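Local coordinates for piwi domain-containing protein (Vanderwaltozyma polyspora, PDB 5THE), which probably binds a small guide RNA and, as the C-terminal lobe of a budding yeast Argonaute, holds the MID and PIWI domains of that protein, at residues 33-41 / 246-254; 98-109 / 220-231. All blocks are in the same frame, centred on the assembly; numbering follows the deposited sequence.

Contact 1 of 2, residues 33-41 / 246-254; sequences DAPVVQFKE and NHSLSIENN
The side-chain oxygen OD1 of Asn253 accepts two hydrogen bonds, one from the backbone N of Val36 at 2.8 Å and one from OG of Ser250, and the two donors arrive from opposite faces of its amide plane. This double grip lies at one end of a short antiparallel pairing in which strand 37-38 is the middle strand of a three-stranded sheet, with strand 43-44 on its other side. Gln38 and Ser248 form the hydrogen-bonded pair, with Gln38 N to Ser248 O at 2.6 Å and nearly straight (173°), and Ser248 N to Gln38 O at 3.0 Å. Ser250 N then donates to Val36 O, where the chain turns into helix 251-254. Ser250 is the N-cap of that helix: its OG, set between the backbone N and the carbonyl carbon (chi1 71°), also accepts the capping bond from Asn253 N at 3.1 Å. Apolar contacts continue the pairing: CG of Pro35 rests against CD2 of Leu249 at 3.5 Å, and CB of His247 touches both CG1 of Val37 and CD1 of Phe39. The ring of Trp62 meets His247 edge-to-face and also touches the Phe39 ring. The bent Gln38 chain sends NE2 to its neighbour's carbonyl, Phe39 O, while OE1 accepts a hydrogen bond from a water that in turn accepts from Ile251 N at 2.8 Å.

Contact 2 of 2, residues 98-109 / 220-231; sequences ELDISMDKFASD and WDNFKKNSIQYN. With nucleotides of chain B.
In what is probably the MID domain, beside a nucleotide site consistent with the pocket for the guide 5' end in Argonautes, helix 95-111 packs on the turn and helix start of residues 220-231. Phe223 is a knob set among Leu99, Ser102, Met103 and Phe106. Its CG lies anti to the backbone N (chi1 -173°), which carries the ring toward helix 95-111; CB of Ser102 sits over one face, 4.1 Å from the ring centroid, and SD of Met103 meets the edge in a Met-aromatic contact. Trp220 extends this apolar patch, with CZ3 3.7 Å from CD1 of Leu99, and near its indole a salt bridge joins Lys224 NZ to Glu98 OE1 from above the carboxylate plane.

At the turn, Ser102 OG donates to Asn226 OD1 at 2.6 Å, in the carbonyl plane and on a lone pair, while a water bridges that hydroxyl to Asn226 ND2. Lys105 reaches Asn226 O with NZ at 3.0 Å and also forms a salt bridge to Asp109 OD2, modelled very short and of doubtful exact length. That carboxylate oxygen further accepts from Asn231 ND2 at 2.9 Å, on its anti side.

The other side of the 220-231 segment faces adenosine A2 of chain B. The sugar oxygen O4' of this nucleotide lies over the Tyr230 ring, and Asn222 ND2 donates an almost straight hydrogen bond (179°) to its phosphate OP2 at 3.2 Å.

Overall arrangement
From the N terminus the chain passes through strands 16-22 and 25-31 before it reaches residues 33-41, the first half of contact 1. It then runs on to strand 77-85 and helix 95-111, the first half of contact 2. Strand 185-191, helix 197-210 and strand 215-219 follow before residues 220-231 return to that helix, closing contact 2. Helix 228-241 carries the chain on to residues 246-254, which close contact 1, so the shorter loop lies wholly within the longer. The centres are about 29 Å apart. Contact 2 ties helix 95-111 to the turn between strand 215-219 and helix 228-241, against strands 77-85 and 185-191 of the parallel sheet, whereas contact 1 joins the N-terminal region to the segment leading into strands 258-259 and 264-274.

Contact 1 of 2, residues 33-41 / 246-254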
loop_
_atom_site.group_PDB
_atom_site.type_symbol
_atom_site.label_atom_id
_atom_site.label_comp_id
_atom_site.label_asym_id
_atom_site.label_seq_id
_atom_site.Cartn_x
_atom_site.Cartn_y
_atom_site.Cartn_z
ATOM N N ASP A 33 -10.781 12.751 14.702
ATOM C CA ASP A 33 -11.934 12.094 14.116
ATOM C C ASP A 33 -11.529 11.309 12.868
ATOM O O ASP A 33 -10.549 11.628 12.197
ATOM C CB ASP A 33 -13.014 13.122 13.776
ATOM C CG ASP A 33 -13.567 13.814 15.007
ATOM O OD1 ASP A 33 -13.656 13.169 16.080
ATOM O OD2 ASP A 33 -13.899 15.012 14.912
ATOM N N ALA A 34 -12.283 10.251 12.585
ATOM C CA ALA A 34 -12.095 9.523 11.346
ATOM C C ALA A 34 -12.619 10.358 10.186
ATOM O O ALA A 34 -13.513 11.182 10.368
ATOM C CB ALA A 34 -12.833 8.188 11.386
ATOM N N PRO A 35 -12.080 10.175 8.986
ATOM C CA PRO A 35 -12.734 10.750 7.809
ATOM C C PRO A 35 -13.997 9.971 7.495
ATOM O O PRO A 35 -14.238 8.868 7.997
ATOM C CB PRO A 35 -11.699 10.590 6.694
ATOM C CG PRO A 35 -10.920 9.345 7.106
ATOM C CD PRO A 35 -10.875 9.402 8.635
ATOM N N VAL A 36 -14.802 10.548 6.620
ATOM C CA VAL A 36 -15.947 9.836 6.072
ATOM C C VAL A 36 -15.434 8.827 5.055
ATOM O O VAL A 36 -14.783 9.199 4.074
ATOM C CB VAL A 36 -16.941 10.812 5.431
ATOM C CG1 VAL A 36 -18.091 10.059 4.830
ATOM C CG2 VAL A 36 -17.415 11.827 6.461
ATOM N N VAL A 37 -15.715 7.546 5.285
ATOM C CA VAL A 37 -15.359 6.531 4.301
ATOM C C VAL A 37 -16.451 6.481 3.242
ATOM O O VAL A 37 -17.639 6.429 3.564
ATOM C CB VAL A 37 -15.160 5.158 4.965
ATOM C CG1 VAL A 37 -14.895 4.097 3.892
ATOM C CG2 VAL A 37 -13.997 5.202 5.963
ATOM N N GLN A 38 -16.054 6.513 1.975
ATOM C CA GLN A 38 -16.987 6.603 0.860
ATOM C C GLN A 38 -17.074 5.262 0.142
ATOM O O GLN A 38 -16.051 4.729 -0.289
ATOM C CB GLN A 38 -16.540 7.690 -0.126
ATOM C CG GLN A 38 -17.423 7.797 -1.354
ATOM C CD GLN A 38 -18.743 8.465 -1.034
ATOM O OE1 GLN A 38 -18.760 9.597 -0.590
ATOM N NE2 GLN A 38 -19.849 7.764 -1.241
ATOM N N PHE A 39 -18.292 4.736 -0.009
ATOM C CA PHE A 39 -18.580 3.604 -0.881
ATOM C C PHE A 39 -19.299 4.112 -2.131
ATOM O O PHE A 39 -19.449 5.321 -2.331
ATOM C CB PHE A 39 -19.401 2.547 -0.130
ATOM C CG PHE A 39 -18.867 2.234 1.237
ATOM C CD1 PHE A 39 -17.696 1.510 1.391
ATOM C CD2 PHE A 39 -19.527 2.685 2.369
ATOM C CE1 PHE A 39 -17.193 1.235 2.662
ATOM C CE2 PHE A 39 -19.033 2.413 3.637
ATOM C CZ PHE A 39 -17.865 1.684 3.779
ATOM N N LYS A 40 -19.751 3.187 -2.981
ATOM C CA LYS A 40 -20.405 3.596 -4.222
ATOM C C LYS A 40 -21.630 4.469 -3.950
ATOM O O LYS A 40 -21.798 5.528 -4.560
ATOM C CB LYS A 40 -20.817 2.380 -5.053
ATOM C CG LYS A 40 -21.252 2.776 -6.449
ATOM C CD LYS A 40 -21.680 1.584 -7.288
ATOM C CE LYS A 40 -21.444 1.889 -8.756
ATOM N NZ LYS A 40 -22.489 1.302 -9.621
ATOM N N GLU A 41 -22.496 4.043 -3.046
ATOM C CA GLU A 41 -23.806 4.674 -2.910
ATOM C C GLU A 41 -24.124 5.001 -1.462
ATOM O O GLU A 41 -25.294 5.120 -1.091
ATOM C CB GLU A 41 -24.897 3.781 -3.498
ATOM C CG GLU A 41 -24.625 3.357 -4.930
ATOM C CD GLU A 41 -25.759 2.570 -5.531
ATOM O OE1 GLU A 41 -26.422 3.100 -6.442
ATOM O OE2 GLU A 41 -25.994 1.427 -5.083
ATOM N N ASN A 246 -12.236 0.731 -4.551
ATOM C CA ASN A 246 -13.105 0.047 -3.601
ATOM C C ASN A 246 -13.817 1.066 -2.722
ATOM O O ASN A 246 -14.959 1.448 -3.003
ATOM C CB ASN A 246 -12.290 -0.950 -2.790
ATOM C CG ASN A 246 -11.674 -2.001 -3.677
ATOM O OD1 ASN A 246 -12.239 -2.319 -4.714
ATOM N ND2 ASN A 246 -10.505 -2.524 -3.296
ATOM N N HIS A 247 -13.153 1.521 -1.672
ATOM C CA HIS A 247 -13.621 2.656 -0.902
ATOM C C HIS A 247 -12.645 3.802 -1.079
ATOM O O HIS A 247 -11.520 3.628 -1.552
ATOM C CB HIS A 247 -13.758 2.304 0.584
ATOM C CG HIS A 247 -12.456 1.939 1.234
ATOM N ND1 HIS A 247 -11.883 0.686 1.112
ATOM C CD2 HIS A 247 -11.610 2.669 2.000
ATOM C CE1 HIS A 247 -10.754 0.654 1.795
ATOM N NE2 HIS A 247 -10.559 1.845 2.341
ATOM N N SER A 248 -13.094 4.988 -0.691
ATOM C CA SER A 248 -12.258 6.168 -0.675
ATOM C C SER A 248 -12.692 6.992 0.520
ATOM O O SER A 248 -13.504 6.551 1.341
ATOM C CB SER A 248 -12.370 6.956 -1.988
ATOM O OG SER A 248 -13.569 7.735 -2.034
ATOM N N LEU A 249 -12.157 8.199 0.611
ATOM C CA LEU A 249 -12.688 9.188 1.535
ATOM C C LEU A 249 -13.735 10.032 0.817
ATOM O O LEU A 249 -13.793 10.081 -0.416
ATOM C CB LEU A 249 -11.568 10.079 2.075
ATOM C CG LEU A 249 -10.408 9.330 2.720
ATOM C CD1 LEU A 249 -9.460 10.328 3.372
ATOM C CD2 LEU A 249 -10.951 8.323 3.734
ATOM N N SER A 250 -14.563 10.706 1.599
ATOM C CA SER A 250 -15.558 11.590 1.006
ATOM C C SER A 250 -14.880 12.731 0.260
ATOM O O SER A 250 -13.708 13.049 0.478
ATOM C CB SER A 250 -16.480 12.171 2.075
ATOM O OG SER A 250 -15.770 13.120 2.859
ATOM N N ILE A 251 -15.656 13.351 -0.631
ATOM C CA ILE A 251 -15.212 14.544 -1.351
ATOM C C ILE A 251 -14.767 15.630 -0.377
ATOM O O ILE A 251 -13.730 16.274 -0.571
ATOM C CB ILE A 251 -16.334 15.043 -2.279
ATOM C CG1 ILE A 251 -16.413 14.147 -3.519
ATOM C CG2 ILE A 251 -16.149 16.544 -2.621
ATOM C CD1 ILE A 251 -17.473 14.558 -4.521
ATOM N N GLU A 252 -15.559 15.866 0.671
ATOM C CA GLU A 252 -15.192 16.867 1.669
ATOM C C GLU A 252 -13.810 16.580 2.252
ATOM O O GLU A 252 -12.964 17.476 2.342
ATOM C CB GLU A 252 -16.256 16.909 2.769
ATOM C CG GLU A 252 -16.180 18.088 3.718
ATOM C CD GLU A 252 -16.107 19.439 3.008
ATOM O OE1 GLU A 252 -15.438 20.347 3.543
ATOM O OE2 GLU A 252 -16.703 19.604 1.922
ATOM N N ASN A 253 -13.556 15.322 2.627
ATOM C CA ASN A 253 -12.259 14.955 3.186
ATOM C C ASN A 253 -11.136 15.092 2.157
ATOM O O ASN A 253 -10.022 15.511 2.499
ATOM C CB ASN A 253 -12.306 13.522 3.725
ATOM C CG ASN A 253 -13.147 13.390 4.981
ATOM O OD1 ASN A 253 -14.155 12.695 4.988
ATOM N ND2 ASN A 253 -12.717 14.039 6.058
ATOM N N ASN A 254 -11.402 14.762 0.893
ATOM C CA ASN A 254 -10.334 14.835 -0.102
ATOM C C ASN A 254 -9.876 16.265 -0.370
ATOM O O ASN A 254 -8.760 16.458 -0.870
ATOM C CB ASN A 254 -10.775 14.171 -1.408
ATOM C CG ASN A 254 -10.849 12.664 -1.300
ATOM O OD1 ASN A 254 -10.087 12.042 -0.550
ATOM N ND2 ASN A 254 -11.765 12.062 -2.055
HETATM O O HOH W 1 -17.860 11.913 -1.602
#

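Contact 2 of 2, residues 98-109 / 220-231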
loop_
_atom_site.group_PDB
_atom_site.type_symbol
_atom_site.label_atom_id
_atom_site.label_comp_id
_atom_site.label_asym_id
_atom_site.label_seq_id
_atom_site.Cartn_x
_atom_site.Cartn_y
_atom_site.Cartn_z
ATOM N N GLU A 98 -14.714 -29.490 -6.528
ATOM C CA GLU A 98 -14.663 -28.539 -5.426
ATOM C C GLU A 98 -14.156 -27.182 -5.896
ATOM O O GLU A 98 -14.667 -26.140 -5.469
ATOM C CB GLU A 98 -13.806 -29.088 -4.290
ATOM C CG GLU A 98 -14.600 -29.963 -3.324
ATOM C CD GLU A 98 -13.745 -30.587 -2.232
ATOM O OE1 GLU A 98 -12.552 -30.233 -2.118
ATOM O OE2 GLU A 98 -14.273 -31.441 -1.489
ATOM N N LEU A 99 -13.183 -27.172 -6.803
ATOM C CA LEU A 99 -12.693 -25.905 -7.331
ATOM C C LEU A 99 -13.735 -25.234 -8.220
ATOM O O LEU A 99 -13.907 -24.019 -8.152
ATOM C CB LEU A 99 -11.382 -26.119 -8.085
ATOM C CG LEU A 99 -10.721 -24.893 -8.718
ATOM C CD1 LEU A 99 -10.542 -23.771 -7.689
ATOM C CD2 LEU A 99 -9.370 -25.306 -9.327
ATOM N N ASP A 100 -14.443 -26.007 -9.056
ATOM C CA ASP A 100 -15.555 -25.451 -9.827
ATOM C C ASP A 100 -16.595 -24.809 -8.920
ATOM O O ASP A 100 -17.088 -23.702 -9.191
ATOM C CB ASP A 100 -16.211 -26.544 -10.666
ATOM C CG ASP A 100 -15.332 -26.996 -11.793
ATOM O OD1 ASP A 100 -14.601 -26.139 -12.337
ATOM O OD2 ASP A 100 -15.357 -28.198 -12.129
ATOM N N ILE A 101 -16.957 -25.510 -7.849
ATOM C CA ILE A 101 -17.940 -24.984 -6.910
ATOM C C ILE A 101 -17.432 -23.689 -6.280
ATOM O O ILE A 101 -18.161 -22.693 -6.193
ATOM C CB ILE A 101 -18.278 -26.051 -5.855
ATOM C CG1 ILE A 101 -19.085 -27.169 -6.527
ATOM C CG2 ILE A 101 -19.030 -25.436 -4.688
ATOM C CD1 ILE A 101 -19.106 -28.472 -5.764
ATOM N N SER A 102 -16.167 -23.675 -5.851
ATOM C CA SER A 102 -15.620 -22.476 -5.219
ATOM C C SER A 102 -15.568 -21.306 -6.194
ATOM O O SER A 102 -15.823 -20.163 -5.808
ATOM C CB SER A 102 -14.231 -22.762 -4.657
ATOM O OG SER A 102 -14.327 -23.592 -3.520
ATOM N N MET A 103 -15.239 -21.576 -7.463
ATOM C CA MET A 103 -15.193 -20.516 -8.462
ATOM C C MET A 103 -16.579 -19.939 -8.703
ATOM O O MET A 103 -16.734 -18.728 -8.904
ATOM C CB MET A 103 -14.612 -21.054 -9.773
ATOM C CG MET A 103 -13.123 -21.391 -9.705
ATOM S SD MET A 103 -12.118 -19.972 -9.229
ATOM C CE MET A 103 -12.139 -19.035 -10.761
ATOM N N ASP A 104 -17.598 -20.791 -8.673
ATOM C CA ASP A 104 -18.953 -20.307 -8.901
ATOM C C ASP A 104 -19.458 -19.503 -7.714
ATOM O O ASP A 104 -20.102 -18.458 -7.885
ATOM C CB ASP A 104 -19.889 -21.479 -9.181
ATOM C CG ASP A 104 -21.261 -21.018 -9.617
ATOM O OD1 ASP A 104 -21.400 -20.661 -10.803
ATOM O OD2 ASP A 104 -22.187 -20.999 -8.782
ATOM N N LYS A 105 -19.196 -19.985 -6.503
ATOM C CA LYS A 105 -19.577 -19.225 -5.323
ATOM C C LYS A 105 -18.825 -17.898 -5.270
ATOM O O LYS A 105 -19.399 -16.862 -4.914
ATOM C CB LYS A 105 -19.321 -20.066 -4.073
ATOM C CG LYS A 105 -19.442 -19.322 -2.755
ATOM C CD LYS A 105 -20.847 -19.361 -2.207
ATOM C CE LYS A 105 -20.846 -19.057 -0.714
ATOM N NZ LYS A 105 -19.926 -17.942 -0.356
ATOM N N PHE A 106 -17.539 -17.909 -5.635
ATOM C CA PHE A 106 -16.769 -16.671 -5.692
ATOM C C PHE A 106 -17.423 -15.652 -6.623
ATOM O O PHE A 106 -17.678 -14.507 -6.226
ATOM C CB PHE A 106 -15.333 -16.957 -6.147
ATOM C CG PHE A 106 -14.489 -15.721 -6.250
ATOM C CD1 PHE A 106 -13.908 -15.172 -5.122
ATOM C CD2 PHE A 106 -14.297 -15.094 -7.472
ATOM C CE1 PHE A 106 -13.127 -14.016 -5.208
ATOM C CE2 PHE A 106 -13.529 -13.940 -7.573
ATOM C CZ PHE A 106 -12.938 -13.403 -6.439
ATOM N N ALA A 107 -17.698 -16.050 -7.873
ATOM C CA ALA A 107 -18.258 -15.111 -8.838
ATOM C C ALA A 107 -19.560 -14.498 -8.321
ATOM O O ALA A 107 -19.760 -13.280 -8.397
ATOM C CB ALA A 107 -18.477 -15.797 -10.185
ATOM N N SER A 108 -20.450 -15.319 -7.765
ATOM C CA SER A 108 -21.731 -14.764 -7.332
ATOM C C SER A 108 -21.571 -13.945 -6.056
ATOM O O SER A 108 -22.235 -12.917 -5.891
ATOM C CB SER A 108 -22.766 -15.872 -7.151
ATOM O OG SER A 108 -22.360 -16.787 -6.159
ATOM N N ASP A 109 -20.682 -14.370 -5.150
ATOM C CA ASP A 109 -20.379 -13.563 -3.968
ATOM C C ASP A 109 -19.949 -12.149 -4.354
ATOM O O ASP A 109 -20.464 -11.160 -3.820
ATOM C CB ASP A 109 -19.278 -14.224 -3.136
ATOM C CG ASP A 109 -19.808 -15.277 -2.174
ATOM O OD1 ASP A 109 -21.040 -15.413 -2.048
ATOM O OD2 ASP A 109 -18.979 -15.959 -1.523
ATOM N N TRP A 220 -5.404 -22.812 -1.521
ATOM C CA TRP A 220 -6.575 -23.656 -1.735
ATOM C C TRP A 220 -7.283 -24.009 -0.431
ATOM O O TRP A 220 -8.517 -24.002 -0.372
ATOM C CB TRP A 220 -6.152 -24.932 -2.471
ATOM C CG TRP A 220 -7.249 -25.943 -2.701
ATOM C CD1 TRP A 220 -7.175 -27.284 -2.455
ATOM C CD2 TRP A 220 -8.576 -25.703 -3.209
ATOM N NE1 TRP A 220 -8.356 -27.896 -2.791
ATOM C CE2 TRP A 220 -9.234 -26.952 -3.257
ATOM C CE3 TRP A 220 -9.266 -24.564 -3.636
ATOM C CZ2 TRP A 220 -10.550 -27.094 -3.713
ATOM C CZ3 TRP A 220 -10.585 -24.706 -4.079
ATOM C CH2 TRP A 220 -11.206 -25.966 -4.119
ATOM N N ASP A 221 -6.533 -24.332 0.628
ATOM C CA ASP A 221 -7.215 -24.702 1.872
ATOM C C ASP A 221 -7.987 -23.533 2.464
ATOM O O ASP A 221 -8.923 -23.755 3.239
ATOM C CB ASP A 221 -6.241 -25.268 2.906
ATOM C CG ASP A 221 -5.769 -26.679 2.546
ATOM O OD1 ASP A 221 -6.479 -27.370 1.783
ATOM O OD2 ASP A 221 -4.691 -27.100 3.027
ATOM N N ASN A 222 -7.646 -22.302 2.085
ATOM C CA ASN A 222 -8.466 -21.160 2.464
ATOM C C ASN A 222 -9.637 -20.982 1.510
ATOM O O ASN A 222 -10.796 -20.905 1.937
ATOM C CB ASN A 222 -7.626 -19.883 2.481
ATOM C CG ASN A 222 -6.568 -19.894 3.539
ATOM O OD1 ASN A 222 -6.708 -20.556 4.565
ATOM N ND2 ASN A 222 -5.488 -19.150 3.301
ATOM N N PHE A 223 -9.333 -20.891 0.214
ATOM C CA PHE A 223 -10.346 -20.610 -0.800
ATOM C C PHE A 223 -11.479 -21.620 -0.736
ATOM O O PHE A 223 -12.659 -21.253 -0.825
ATOM C CB PHE A 223 -9.685 -20.624 -2.184
ATOM C CG PHE A 223 -10.586 -20.190 -3.310
ATOM C CD1 PHE A 223 -11.446 -19.112 -3.156
ATOM C CD2 PHE A 223 -10.550 -20.842 -4.538
ATOM C CE1 PHE A 223 -12.271 -18.714 -4.198
ATOM C CE2 PHE A 223 -11.368 -20.438 -5.593
ATOM C CZ PHE A 223 -12.228 -19.371 -5.417
ATOM N N LYS A 224 -11.140 -22.899 -0.555
ATOM C CA LYS A 224 -12.131 -23.969 -0.579
ATOM C C LYS A 224 -13.171 -23.855 0.534
ATOM O O LYS A 224 -14.187 -24.553 0.475
ATOM C CB LYS A 224 -11.422 -25.328 -0.505
ATOM C CG LYS A 224 -11.008 -25.734 0.889
ATOM C CD LYS A 224 -10.036 -26.909 0.847
ATOM C CE LYS A 224 -10.489 -27.978 -0.137
ATOM N NZ LYS A 224 -11.843 -28.503 0.181
ATOM N N LYS A 225 -12.954 -23.004 1.540
ATOM C CA LYS A 225 -13.959 -22.834 2.587
ATOM C C LYS A 225 -15.191 -22.087 2.089
ATOM O O LYS A 225 -16.233 -22.134 2.744
ATOM C CB LYS A 225 -13.370 -22.083 3.787
ATOM C CG LYS A 225 -12.179 -22.762 4.452
ATOM C CD LYS A 225 -11.552 -21.815 5.456
ATOM C CE LYS A 225 -10.272 -22.389 6.016
ATOM N NZ LYS A 225 -9.594 -21.505 7.003
ATOM N N ASN A 226 -15.091 -21.387 0.964
ATOM C CA ASN A 226 -16.234 -20.697 0.357
ATOM C C ASN A 226 -16.827 -19.638 1.285
ATOM O O ASN A 226 -18.044 -19.485 1.385
ATOM C CB ASN A 226 -17.304 -21.697 -0.089
ATOM C CG ASN A 226 -16.767 -22.687 -1.098
ATOM O OD1 ASN A 226 -15.967 -22.319 -1.958
ATOM N ND2 ASN A 226 -17.185 -23.950 -0.990
ATOM N N SER A 227 -15.964 -18.879 1.948
ATOM C CA SER A 227 -16.404 -17.819 2.847
ATOM C C SER A 227 -16.616 -16.519 2.074
ATOM O O SER A 227 -15.732 -16.073 1.333
ATOM C CB SER A 227 -15.375 -17.623 3.961
ATOM O OG SER A 227 -15.340 -16.274 4.374
ATOM N N ILE A 228 -17.790 -15.907 2.263
ATOM C CA ILE A 228 -18.089 -14.651 1.582
ATOM C C ILE A 228 -17.115 -13.568 2.022
ATOM O O ILE A 228 -16.716 -12.707 1.227
ATOM C CB ILE A 228 -19.563 -14.245 1.814
ATOM C CG1 ILE A 228 -19.909 -12.964 1.053
ATOM C CG2 ILE A 228 -19.851 -13.977 3.271
ATOM C CD1 ILE A 228 -20.476 -13.163 -0.299
ATOM N N GLN A 229 -16.723 -13.582 3.291
ATOM C CA GLN A 229 -15.763 -12.593 3.764
ATOM C C GLN A 229 -14.408 -12.771 3.076
ATOM O O GLN A 229 -13.785 -11.793 2.642
ATOM C CB GLN A 229 -15.627 -12.699 5.285
ATOM C CG GLN A 229 -14.527 -11.840 5.903
ATOM C CD GLN A 229 -14.915 -10.374 6.060
ATOM O OE1 GLN A 229 -15.340 -9.721 5.104
ATOM N NE2 GLN A 229 -14.766 -9.852 7.274
ATOM N N TYR A 230 -13.934 -14.017 2.976
ATOM C CA TYR A 230 -12.686 -14.280 2.263
ATOM C C TYR A 230 -12.790 -13.836 0.811
ATOM O O TYR A 230 -11.889 -13.174 0.275
ATOM C CB TYR A 230 -12.364 -15.774 2.359
ATOM C CG TYR A 230 -11.126 -16.221 1.627
ATOM C CD1 TYR A 230 -11.159 -16.534 0.266
ATOM C CD2 TYR A 230 -9.929 -16.363 2.298
ATOM C CE1 TYR A 230 -10.027 -16.967 -0.393
ATOM C CE2 TYR A 230 -8.804 -16.779 1.643
ATOM C CZ TYR A 230 -8.853 -17.077 0.304
ATOM O OH TYR A 230 -7.710 -17.514 -0.319
ATOM N N ASN A 231 -13.897 -14.192 0.155
ATOM C CA ASN A 231 -14.073 -13.827 -1.244
ATOM C C ASN A 231 -14.140 -12.322 -1.415
ATOM O O ASN A 231 -13.575 -11.780 -2.369
ATOM C CB ASN A 231 -15.324 -14.501 -1.803
ATOM C CG ASN A 231 -15.143 -15.996 -1.931
ATOM O OD1 ASN A 231 -14.013 -16.502 -1.859
ATOM N ND2 ASN A 231 -16.235 -16.713 -2.121
ATOM P P A B 2 -4.233 -16.509 1.026
ATOM O OP1 A B 2 -3.465 -16.709 2.281
ATOM O OP2 A B 2 -5.289 -17.482 0.604
ATOM O "O5'" A B 2 -4.871 -15.052 1.068
ATOM C "C5'" A B 2 -5.364 -14.427 -0.120
ATOM C "C4'" A B 2 -6.310 -13.310 0.214
ATOM O "O4'" A B 2 -7.514 -13.863 0.787
ATOM C "C3'" A B 2 -5.831 -12.333 1.272
ATOM O "O3'" A B 2 -4.958 -11.371 0.754
ATOM C "C2'" A B 2 -7.136 -11.757 1.800
ATOM O "O2'" A B 2 -7.687 -10.848 0.858
ATOM C "C1'" A B 2 -8.007 -13.005 1.801
ATOM N N9 A B 2 -7.935 -13.764 3.065
ATOM C C8 A B 2 -7.011 -14.724 3.396
ATOM N N7 A B 2 -7.208 -15.277 4.559
ATOM C C5 A B 2 -8.366 -14.651 5.011
ATOM C C6 A B 2 -9.090 -14.805 6.189
ATOM N N6 A B 2 -8.711 -15.678 7.124
ATOM N N1 A B 2 -10.193 -14.027 6.359
ATOM C C2 A B 2 -10.521 -13.166 5.379
ATOM N N3 A B 2 -9.907 -12.928 4.210
ATOM C C4 A B 2 -8.828 -13.711 4.105
HETATM O O HOH W 2 -9.400 -30.739 -2.854
HETATM O O HOH W 3 -15.888 -19.622 -2.917
HETATM O O HOH W 4 -15.815 -25.922 -2.855
#